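Long-range contacts in actin-binding protein, cofilin/tropomyosin family protein, putative (Entamoeba histolytica, PDB 4LIZ), which binds actin filaments and stabilises them as a coactosin of the ADF family, and may thereby support pseudopod formation and phagocytosis: residues A[25-31]-A[60-66]; A[79-85]-A[112-118]; A[9-13]-A[107-111]. One frame throughout, in Å; residues are numbered along the deposited sequence.

Contact 1 (A[25-31]-A[60-66]); sequences EFVVFGV and LQFAYYR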
loop_
_atom_site.group_PDB
_atom_site.type_symbol
_atom_site.label_atom_id
_atom_site.label_comp_id
_atom_site.label_asym_id
_atom_site.label_seq_id
_atom_site.Cartn_x
_atom_site.Cartn_y
_atom_site.Cartn_z
ATOM N N GLU A 25 -11.172 -4.362 -0.313
ATOM C CA GLU A 25 -10.382 -4.397 -1.554
ATOM C C GLU A 25 -9.103 -3.522 -1.378
ATOM O O GLU A 25 -8.212 -3.641 -2.212
ATOM C CB GLU A 25 -11.215 -3.900 -2.708
ATOM C CG GLU A 25 -12.420 -4.836 -2.955
ATOM C CD GLU A 25 -13.293 -4.260 -4.022
ATOM O OE1 GLU A 25 -13.498 -3.056 -4.162
ATOM O OE2 GLU A 25 -13.918 -5.130 -4.747
ATOM N N PHE A 26 -9.048 -2.630 -0.438
ATOM C CA PHE A 26 -7.863 -1.822 -0.134
ATOM C C PHE A 26 -7.722 -1.552 1.310
ATOM O O PHE A 26 -8.716 -1.554 2.077
ATOM C CB PHE A 26 -7.968 -0.436 -0.896
ATOM C CG PHE A 26 -8.769 0.625 -0.209
ATOM C CD1 PHE A 26 -10.117 0.652 -0.400
ATOM C CD2 PHE A 26 -8.222 1.527 0.641
ATOM C CE1 PHE A 26 -10.897 1.589 0.268
ATOM C CE2 PHE A 26 -8.949 2.466 1.307
ATOM C CZ PHE A 26 -10.338 2.429 1.160
ATOM N N VAL A 27 -6.506 -1.245 1.761
ATOM C CA VAL A 27 -6.207 -0.745 3.052
ATOM C C VAL A 27 -5.117 0.283 3.023
ATOM O O VAL A 27 -4.212 0.142 2.154
ATOM C CB VAL A 27 -5.905 -1.848 4.085
ATOM C CG1 VAL A 27 -4.708 -2.704 3.611
ATOM C CG2 VAL A 27 -5.671 -1.362 5.494
ATOM N N VAL A 28 -5.242 1.308 3.839
ATOM C CA VAL A 28 -4.185 2.318 4.059
ATOM C C VAL A 28 -3.811 2.292 5.491
ATOM O O VAL A 28 -4.717 2.373 6.357
ATOM C CB VAL A 28 -4.637 3.703 3.574
ATOM C CG1 VAL A 28 -3.537 4.740 3.844
ATOM C CG2 VAL A 28 -5.033 3.712 2.134
ATOM N N PHE A 29 -2.504 2.176 5.816
ATOM C CA PHE A 29 -1.996 2.225 7.122
ATOM C C PHE A 29 -1.284 3.516 7.432
ATOM O O PHE A 29 -0.543 4.046 6.563
ATOM C CB PHE A 29 -0.951 1.097 7.382
ATOM C CG PHE A 29 -1.476 -0.319 7.159
ATOM C CD1 PHE A 29 -2.275 -0.898 8.166
ATOM C CD2 PHE A 29 -1.240 -1.042 6.009
ATOM C CE1 PHE A 29 -2.742 -2.176 7.964
ATOM C CE2 PHE A 29 -1.742 -2.338 5.877
ATOM C CZ PHE A 29 -2.504 -2.866 6.860
ATOM N N GLY A 30 -1.563 4.034 8.587
ATOM C CA GLY A 30 -0.803 5.139 9.125
ATOM C C GLY A 30 0.143 4.713 10.199
ATOM O O GLY A 30 0.214 3.563 10.650
ATOM N N VAL A 31 1.010 5.637 10.568
ATOM C CA VAL A 31 2.124 5.358 11.447
ATOM C C VAL A 31 2.020 6.214 12.684
ATOM O O VAL A 31 2.030 7.458 12.559
ATOM C CB VAL A 31 3.472 5.570 10.632
ATOM C CG1 VAL A 31 4.680 5.277 11.514
ATOM C CG2 VAL A 31 3.599 4.679 9.463
ATOM N N LEU A 60 3.595 9.718 6.789
ATOM C CA LEU A 60 4.235 8.458 6.301
ATOM C C LEU A 60 3.132 7.369 6.355
ATOM O O LEU A 60 2.595 7.117 7.430
ATOM C CB LEU A 60 5.404 8.107 7.247
ATOM C CG LEU A 60 6.368 7.114 6.630
ATOM C CD1 LEU A 60 7.548 6.719 7.571
ATOM C CD2 LEU A 60 5.742 5.822 6.432
ATOM N N GLN A 61 2.843 6.757 5.238
ATOM C CA GLN A 61 1.749 5.761 5.152
ATOM C C GLN A 61 2.133 4.604 4.268
ATOM O O GLN A 61 3.142 4.685 3.520
ATOM C CB GLN A 61 0.461 6.427 4.692
ATOM C CG GLN A 61 -0.150 7.455 5.649
ATOM C CD GLN A 61 -1.157 8.327 4.992
ATOM O OE1 GLN A 61 -0.854 9.161 4.178
ATOM N NE2 GLN A 61 -2.427 8.006 5.241
ATOM N N PHE A 62 1.388 3.507 4.292
ATOM C CA PHE A 62 1.490 2.422 3.390
ATOM C C PHE A 62 0.161 2.052 2.817
ATOM O O PHE A 62 -0.829 2.298 3.536
ATOM C CB PHE A 62 2.106 1.173 4.045
ATOM C CG PHE A 62 3.505 1.413 4.616
ATOM C CD1 PHE A 62 3.699 1.770 5.921
ATOM C CD2 PHE A 62 4.578 1.202 3.787
ATOM C CE1 PHE A 62 5.002 2.072 6.428
ATOM C CE2 PHE A 62 5.840 1.397 4.307
ATOM C CZ PHE A 62 6.024 1.808 5.558
ATOM N N ALA A 63 0.040 1.505 1.683
ATOM C CA ALA A 63 -1.202 1.101 1.146
ATOM C C ALA A 63 -1.068 -0.176 0.422
ATOM O O ALA A 63 -0.021 -0.561 -0.156
ATOM C CB ALA A 63 -1.858 2.186 0.269
ATOM N N TYR A 64 -2.160 -0.936 0.307
ATOM C CA TYR A 64 -2.225 -2.197 -0.335
ATOM C C TYR A 64 -3.604 -2.426 -0.932
ATOM O O TYR A 64 -4.574 -2.267 -0.199
ATOM C CB TYR A 64 -1.885 -3.314 0.700
ATOM C CG TYR A 64 -1.822 -4.706 0.125
ATOM C CD1 TYR A 64 -0.859 -5.101 -0.762
ATOM C CD2 TYR A 64 -2.727 -5.662 0.581
ATOM C CE1 TYR A 64 -0.756 -6.405 -1.216
ATOM C CE2 TYR A 64 -2.639 -7.010 0.145
ATOM C CZ TYR A 64 -1.654 -7.351 -0.752
ATOM O OH TYR A 64 -1.453 -8.707 -1.157
ATOM N N TYR A 65 -3.713 -2.715 -2.211
ATOM C CA TYR A 65 -5.002 -2.920 -2.842
ATOM C C TYR A 65 -4.958 -3.966 -3.959
ATOM O O TYR A 65 -3.941 -4.264 -4.483
ATOM C CB TYR A 65 -5.614 -1.592 -3.359
ATOM C CG TYR A 65 -4.947 -0.941 -4.548
ATOM C CD1 TYR A 65 -5.381 -1.165 -5.813
ATOM C CD2 TYR A 65 -3.886 -0.100 -4.367
ATOM C CE1 TYR A 65 -4.770 -0.571 -6.886
ATOM C CE2 TYR A 65 -3.282 0.519 -5.432
ATOM C CZ TYR A 65 -3.731 0.262 -6.684
ATOM O OH TYR A 65 -3.151 0.819 -7.768
ATOM N N ARG A 66 -6.142 -4.464 -4.273
ATOM C CA ARG A 66 -6.320 -5.432 -5.322
ATOM C C ARG A 66 -6.901 -4.758 -6.538
ATOM O O ARG A 66 -7.624 -3.820 -6.440
ATOM C CB ARG A 66 -7.200 -6.609 -4.920
ATOM C CG ARG A 66 -8.623 -6.265 -4.639
ATOM C CD ARG A 66 -9.347 -7.464 -4.074
ATOM N NE ARG A 66 -9.644 -8.483 -5.047
ATOM C CZ ARG A 66 -9.537 -9.790 -4.848
ATOM N NH1 ARG A 66 -9.081 -10.275 -3.721
ATOM N NH2 ARG A 66 -9.903 -10.597 -5.813
HETATM O O HOH W 1 0.905 8.160 9.232
#

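Contact 2 (A[79-85]-A[112-118]); sequences FVFISWA and FHIELHA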
loop_
_atom_site.group_PDB
_atom_site.type_symbol
_atom_site.label_atom_id
_atom_site.label_comp_id
_atom_site.label_asym_id
_atom_site.label_seq_id
_atom_site.Cartn_x
_atom_site.Cartn_y
_atom_site.Cartn_z
ATOM N N PHE A 79 -2.066 -7.465 -7.019
ATOM C CA PHE A 79 -1.968 -6.708 -5.797
ATOM C C PHE A 79 -0.909 -5.649 -5.917
ATOM O O PHE A 79 0.198 -5.903 -6.441
ATOM C CB PHE A 79 -1.671 -7.619 -4.637
ATOM C CG PHE A 79 -2.720 -8.673 -4.427
ATOM C CD1 PHE A 79 -4.001 -8.368 -3.991
ATOM C CD2 PHE A 79 -2.429 -10.004 -4.734
ATOM C CE1 PHE A 79 -4.953 -9.344 -3.883
ATOM C CE2 PHE A 79 -3.411 -10.972 -4.630
ATOM C CZ PHE A 79 -4.655 -10.638 -4.202
ATOM N N VAL A 80 -1.214 -4.455 -5.467
ATOM C CA VAL A 80 -0.342 -3.257 -5.534
ATOM C C VAL A 80 0.032 -2.890 -4.122
ATOM O O VAL A 80 -0.830 -2.660 -3.271
ATOM C CB VAL A 80 -1.039 -2.115 -6.254
ATOM C CG1 VAL A 80 -0.130 -0.890 -6.288
ATOM C CG2 VAL A 80 -1.466 -2.497 -7.695
ATOM N N PHE A 81 1.338 -2.689 -3.837
ATOM C CA PHE A 81 1.906 -2.215 -2.598
ATOM C C PHE A 81 2.465 -0.846 -2.801
ATOM O O PHE A 81 3.311 -0.651 -3.674
ATOM C CB PHE A 81 2.933 -3.175 -1.990
ATOM C CG PHE A 81 3.677 -2.619 -0.847
ATOM C CD1 PHE A 81 3.082 -2.277 0.357
ATOM C CD2 PHE A 81 5.065 -2.421 -0.910
ATOM C CE1 PHE A 81 3.772 -1.771 1.464
ATOM C CE2 PHE A 81 5.749 -1.905 0.138
ATOM C CZ PHE A 81 5.134 -1.597 1.343
ATOM N N ILE A 82 2.081 0.138 -2.024
ATOM C CA ILE A 82 2.584 1.505 -2.098
ATOM C C ILE A 82 3.145 1.879 -0.778
ATOM O O ILE A 82 2.549 1.733 0.327
ATOM C CB ILE A 82 1.444 2.498 -2.412
ATOM C CG1 ILE A 82 0.954 2.231 -3.821
ATOM C CG2 ILE A 82 1.870 3.910 -2.151
ATOM C CD1 ILE A 82 -0.425 2.785 -4.119
ATOM N N SER A 83 4.368 2.465 -0.735
ATOM C CA SER A 83 4.897 3.255 0.365
ATOM C C SER A 83 4.749 4.751 0.071
ATOM O O SER A 83 4.952 5.152 -1.071
ATOM C CB SER A 83 6.338 2.835 0.726
ATOM O OG SER A 83 7.190 3.104 -0.362
ATOM N N TRP A 84 4.388 5.539 1.060
ATOM C CA TRP A 84 4.074 6.923 0.866
ATOM C C TRP A 84 4.796 7.722 1.918
ATOM O O TRP A 84 4.657 7.538 3.138
ATOM C CB TRP A 84 2.541 7.183 1.053
ATOM C CG TRP A 84 2.120 8.627 1.191
ATOM C CD1 TRP A 84 1.926 9.268 2.295
ATOM C CD2 TRP A 84 1.880 9.517 0.095
ATOM N NE1 TRP A 84 1.495 10.568 2.042
ATOM C CE2 TRP A 84 1.449 10.722 0.670
ATOM C CE3 TRP A 84 1.909 9.397 -1.286
ATOM C CZ2 TRP A 84 1.110 11.821 -0.164
ATOM C CZ3 TRP A 84 1.571 10.476 -2.115
ATOM C CH2 TRP A 84 1.176 11.675 -1.515
ATOM N N ALA A 85 5.559 8.789 1.492
ATOM C CA ALA A 85 6.221 9.734 2.338
ATOM C C ALA A 85 5.866 11.099 1.815
ATOM O O ALA A 85 6.476 11.570 0.848
ATOM C CB ALA A 85 7.774 9.566 2.303
ATOM N N PHE A 112 2.610 -9.226 -3.602
ATOM C CA PHE A 112 2.315 -8.068 -4.444
ATOM C C PHE A 112 2.969 -8.162 -5.811
ATOM O O PHE A 112 4.099 -8.756 -5.932
ATOM C CB PHE A 112 2.673 -6.725 -3.768
ATOM C CG PHE A 112 4.097 -6.623 -3.357
ATOM C CD1 PHE A 112 4.474 -6.978 -2.124
ATOM C CD2 PHE A 112 5.066 -6.245 -4.298
ATOM C CE1 PHE A 112 5.850 -6.955 -1.729
ATOM C CE2 PHE A 112 6.420 -6.239 -3.950
ATOM C CZ PHE A 112 6.783 -6.550 -2.668
ATOM N N HIS A 113 2.334 -7.688 -6.813
ATOM C CA HIS A 113 2.816 -7.676 -8.155
ATOM C C HIS A 113 3.589 -6.494 -8.537
ATOM O O HIS A 113 4.451 -6.585 -9.425
ATOM C CB HIS A 113 1.638 -7.850 -9.092
ATOM C CG HIS A 113 0.979 -9.157 -8.908
ATOM N ND1 HIS A 113 -0.048 -9.348 -8.019
ATOM C CD2 HIS A 113 1.263 -10.382 -9.433
ATOM C CE1 HIS A 113 -0.363 -10.624 -7.981
ATOM N NE2 HIS A 113 0.396 -11.267 -8.874
ATOM N N ILE A 114 3.390 -5.338 -7.879
ATOM C CA ILE A 114 4.125 -4.167 -8.085
ATOM C C ILE A 114 4.293 -3.463 -6.769
ATOM O O ILE A 114 3.428 -3.516 -5.851
ATOM C CB ILE A 114 3.618 -3.230 -9.094
ATOM C CG1 ILE A 114 2.252 -2.764 -8.776
ATOM C CG2 ILE A 114 3.609 -3.823 -10.540
ATOM C CD1 ILE A 114 1.878 -1.531 -9.577
ATOM N N GLU A 115 5.418 -2.776 -6.571
ATOM C CA GLU A 115 5.733 -1.932 -5.466
ATOM C C GLU A 115 6.079 -0.550 -5.960
ATOM O O GLU A 115 6.854 -0.409 -6.952
ATOM C CB GLU A 115 6.966 -2.470 -4.686
ATOM C CG GLU A 115 7.503 -1.499 -3.685
ATOM C CD GLU A 115 8.653 -2.023 -2.808
ATOM O OE1 GLU A 115 9.071 -3.205 -3.054
ATOM O OE2 GLU A 115 9.067 -1.252 -1.939
ATOM N N LEU A 116 5.501 0.473 -5.376
ATOM C CA LEU A 116 5.698 1.865 -5.756
ATOM C C LEU A 116 6.031 2.652 -4.534
ATOM O O LEU A 116 5.398 2.488 -3.444
ATOM C CB LEU A 116 4.457 2.498 -6.363
ATOM C CG LEU A 116 3.825 1.649 -7.470
ATOM C CD1 LEU A 116 2.303 1.771 -7.654
ATOM C CD2 LEU A 116 4.697 1.824 -8.665
ATOM N N HIS A 117 6.979 3.567 -4.581
ATOM C CA HIS A 117 7.192 4.518 -3.598
ATOM C C HIS A 117 6.723 5.909 -4.118
ATOM O O HIS A 117 7.169 6.344 -5.235
ATOM C CB HIS A 117 8.695 4.666 -3.176
ATOM C CG HIS A 117 8.924 5.648 -2.099
ATOM N ND1 HIS A 117 8.411 5.551 -0.825
ATOM C CD2 HIS A 117 9.531 6.858 -2.126
ATOM C CE1 HIS A 117 8.725 6.583 -0.108
ATOM N NE2 HIS A 117 9.414 7.402 -0.893
ATOM N N ALA A 118 5.941 6.626 -3.369
ATOM C CA ALA A 118 5.371 7.878 -3.838
ATOM C C ALA A 118 5.526 8.923 -2.761
ATOM O O ALA A 118 5.487 8.701 -1.557
ATOM C CB ALA A 118 3.854 7.678 -4.120
HETATM O O HOH W 2 8.845 1.434 -1.968
#

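Contact 3 (A[9-13]-A[107-111]); sequences VAGPV and NVINN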
loop_
_atom_site.group_PDB
_atom_site.type_symbol
_atom_site.label_atom_id
_atom_site.label_comp_id
_atom_site.label_asym_id
_atom_site.label_seq_id
_atom_site.Cartn_x
_atom_site.Cartn_y
_atom_site.Cartn_z
ATOM N N VAL A 9 -1.422 -5.165 10.832
ATOM C CA VAL A 9 -1.223 -5.304 9.388
ATOM C C VAL A 9 -1.800 -6.534 8.745
ATOM O O VAL A 9 -2.399 -6.515 7.700
ATOM C CB VAL A 9 0.292 -5.102 9.011
ATOM C CG1 VAL A 9 0.494 -5.270 7.513
ATOM C CG2 VAL A 9 0.790 -3.766 9.521
ATOM N N ALA A 10 -1.486 -7.723 9.367
ATOM C CA ALA A 10 -1.805 -8.950 8.709
ATOM C C ALA A 10 -3.307 -9.186 8.422
ATOM O O ALA A 10 -3.672 -9.770 7.413
ATOM C CB ALA A 10 -1.201 -10.133 9.484
ATOM N N GLY A 11 -4.094 -8.770 9.380
ATOM C CA GLY A 11 -5.534 -8.959 9.231
ATOM C C GLY A 11 -6.164 -8.354 7.993
ATOM O O GLY A 11 -6.788 -8.988 7.139
ATOM N N PRO A 12 -5.946 -7.006 7.876
ATOM C CA PRO A 12 -6.488 -6.401 6.706
ATOM C C PRO A 12 -5.860 -6.830 5.384
ATOM O O PRO A 12 -6.516 -6.811 4.368
ATOM C CB PRO A 12 -6.227 -4.871 6.947
ATOM C CG PRO A 12 -6.093 -4.770 8.393
ATOM C CD PRO A 12 -5.483 -6.041 8.899
ATOM N N VAL A 13 -4.582 -7.173 5.366
ATOM C CA VAL A 13 -3.925 -7.715 4.183
ATOM C C VAL A 13 -4.642 -9.022 3.707
ATOM O O VAL A 13 -4.955 -9.136 2.572
ATOM C CB VAL A 13 -2.401 -7.908 4.520
ATOM C CG1 VAL A 13 -1.729 -8.754 3.422
ATOM C CG2 VAL A 13 -1.723 -6.539 4.657
ATOM N N ASN A 107 7.641 -7.895 4.801
ATOM C CA ASN A 107 7.544 -9.256 5.276
ATOM C C ASN A 107 6.214 -9.803 5.727
ATOM O O ASN A 107 5.986 -10.976 5.724
ATOM C CB ASN A 107 8.520 -9.419 6.400
ATOM C CG ASN A 107 9.917 -9.420 5.864
ATOM O OD1 ASN A 107 10.129 -9.727 4.661
ATOM N ND2 ASN A 107 10.871 -8.995 6.681
ATOM N N VAL A 108 5.289 -8.914 5.978
ATOM C CA VAL A 108 3.913 -9.315 6.226
ATOM C C VAL A 108 3.137 -9.263 4.928
ATOM O O VAL A 108 2.310 -10.188 4.666
ATOM C CB VAL A 108 3.245 -8.372 7.269
ATOM C CG1 VAL A 108 1.743 -8.725 7.498
ATOM C CG2 VAL A 108 4.065 -8.283 8.528
ATOM N N ILE A 109 3.308 -8.190 4.181
ATOM C CA ILE A 109 2.674 -7.879 2.823
ATOM C C ILE A 109 3.673 -8.406 1.796
ATOM O O ILE A 109 4.455 -7.678 1.132
ATOM C CB ILE A 109 2.416 -6.401 2.531
ATOM C CG1 ILE A 109 1.775 -5.776 3.685
ATOM C CG2 ILE A 109 1.643 -6.228 1.181
ATOM C CD1 ILE A 109 1.302 -4.363 3.390
ATOM N N ASN A 110 3.707 -9.727 1.730
ATOM C CA ASN A 110 4.572 -10.452 0.815
ATOM C C ASN A 110 4.004 -10.854 -0.501
ATOM O O ASN A 110 4.707 -11.419 -1.268
ATOM C CB ASN A 110 5.176 -11.646 1.554
ATOM C CG ASN A 110 4.128 -12.480 2.191
ATOM O OD1 ASN A 110 3.130 -12.692 1.584
ATOM N ND2 ASN A 110 4.283 -12.822 3.498
ATOM N N ASN A 111 2.729 -10.608 -0.767
ATOM C CA ASN A 111 2.094 -11.006 -2.016
ATOM C C ASN A 111 1.738 -9.712 -2.780
ATOM O O ASN A 111 0.657 -9.122 -2.596
ATOM C CB ASN A 111 0.789 -11.751 -1.741
ATOM C CG ASN A 111 0.159 -12.324 -2.978
ATOM O OD1 ASN A 111 0.527 -12.045 -4.124
ATOM N ND2 ASN A 111 -0.808 -13.179 -2.743
#

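Contact 1 (A[25-31]-A[60-66])
Val27 and Phe29 pair with Tyr64 and Phe62 across two adjacent strands running in opposite directions, their axes 164° apart. Each pair is of the hydrogen-bonded kind: Val27 N reaches Tyr64 O at 2.9 Å and Phe29 N reaches Phe62 O at 2.8 Å, with the reciprocal bonds made by Tyr64 N and Phe62 N. Non-hydrogen-bonded pairs alternate with these, Val28-Ala63 between the two and Phe26-Tyr65 beyond the Val27 pair. Phe26 CB sits 3.6 Å from Tyr65 CB; both CG atoms stand between backbone N and carbonyl carbon (chi1 84° and 70°), and the rings lead off so that only their stems touch. Val28 CG2 rests 4.0 Å from Ala63 CB; a small residue suits a place where the branched neighbour already fills the surface of the sheet.

These are central strands of the mixed sheet of the ADF-homology fold, with strand 37-44 flanking one and strand 76-85 the other. Side chains alternate between two layers: Val27 and Tyr64 meet helix 10-17, Phe62 meets helix 92-108 and Phe29 packs on Val9, whereas Phe26, Val28, Ala63 and Tyr65 face the other way. Within the first layer Val27 CG2 lies over a face of the Phe29 ring, toward its rim.

Packing is looser at both ends. Beyond Gly30 a water accepts from Val31 N and donates to Leu60 O; Val31 CG2 still touches Leu60 CD2 at 3.9 Å. At the opposite end Arg66 N binds Glu25 O at 3.0 Å, but the partly exposed side chains meet merely through their methylenes. Glu25 OE2 and Arg66 NE stay 5.4 Å apart; the guanidinium is salt-bridged to Asp19 and the carboxylate bonds to Gly46 N. Glu25 and Phe26 together face Gly44 in a classic beta bulge.

Contact 2 (A[79-85]-A[112-118])
Ser83 and His117 join side chains where two parallel strands lie next to each other: Ser83 OG and His117 ND1 share a hydrogen bond of 2.8 Å, the hydroxyl arriving at the imidazole edge, near its plane. With chi1 at 64°, OG is held between the backbone N and carbonyl carbon, on the His117 side. The same OG contacts a water that donates to Glu115 OE2 at 2.7 Å, so a small hydroxyl links two polar neighbours.

Parallel pairing is expected here, since strand 76-85, helix 92-108 and strand 114-118 form a beta-alpha-beta unit, with 114-118 at the edge of the sheet. Its backbone ladder includes Phe81 N to Ile114 O and Ser83 N to Leu116 O.

Phe81 can be followed outward. Its CB lies 3.9 Å from Phe112 CG, and the two rings sit obliquely at 37°. Farther out, CD2 meets Glu115 CG at 3.8 Å, while CE2 lies 4.0 Å from Glu115 OE2; the extended glutamate runs beside the ring and points the same way, its OE1 salt-bridged to Lys106. On the ring's other side Phe81 CE1 comes to Ile109 CD1 at 4.1 Å. The opposite face of the sheet is mostly aliphatic, Leu116 CD1 touching Val80 CG1 at 3.9 Å, with Trp84 against Ala118 at its end. Before the strand proper begins, His113 accepts Phe79 N through ND1 at 2.9 Å and returns a bond from its own N to Phe79 O.

Contact 3 (A[9-13]-A[107-111])
With chi1 at 179° and 177°, Val9 and Val108 each carry CG1 opposite the backbone N, and these two methyls meet at 3.7 Å. Ile109 turns differently: its CG1 lies opposite the carbonyl carbon (chi1 -47°), which directs the longer branch at Val9 and Val13. In the ADF-homology fold this contact joins the beginning of helix 10-17 to the end of helix 92-108 and the chain that leaves it, both lying on the layer of the sheet lined by Phe29 and Tyr64.

No hydrogen bond crosses between the segments, so the association rests on aliphatic contact. Val108 CG1 has two neighbours: besides the Val9 methyl it touches Ala10, whose CB is 3.8 Å away. Alanine suits that exposed first turn, since its single methyl lets the valine branch lie close to the backbone. Ile109 goes deeper, and its CG1 stands 4.1 Å from Val9 CG1, the two side chains crossing at about a right angle. Behind this row Val9 reaches Phe29, whereas Val13 and Ile109 both touch Tyr64. Branched residues fit such a seam because their separate methyls can touch a helix neighbour and the underlying sheet. One turn on from Val9, Val13 offers CG2 to two successive atoms of the isoleucine, 3.7 Å from Ile109 CG1 and 3.9 Å from Ile109 CD1.

From the N terminus, the first segment met is 9-13, which waits nearly a hundred residues before 107-111 closes contact 3. Inside that long loop contact 1 is nested entirely, opened by 25-31 and closed by 60-66. Contact 2 starts only after contact 1 has closed; its segment 79-85 comes before 107-111 and its partner 112-118 after it, so contacts 2 and 3 cross. Strand 60-69 hydrogen-bonds to 76-85, making contacts 1 and 2 parts of one sheet. Contact 3 lies over that sheet, where Tyr64 reaches Val13 of helix 10-17 and, through its OH, Asn111 O after helix 92-108, tying the two to central strand 60-69.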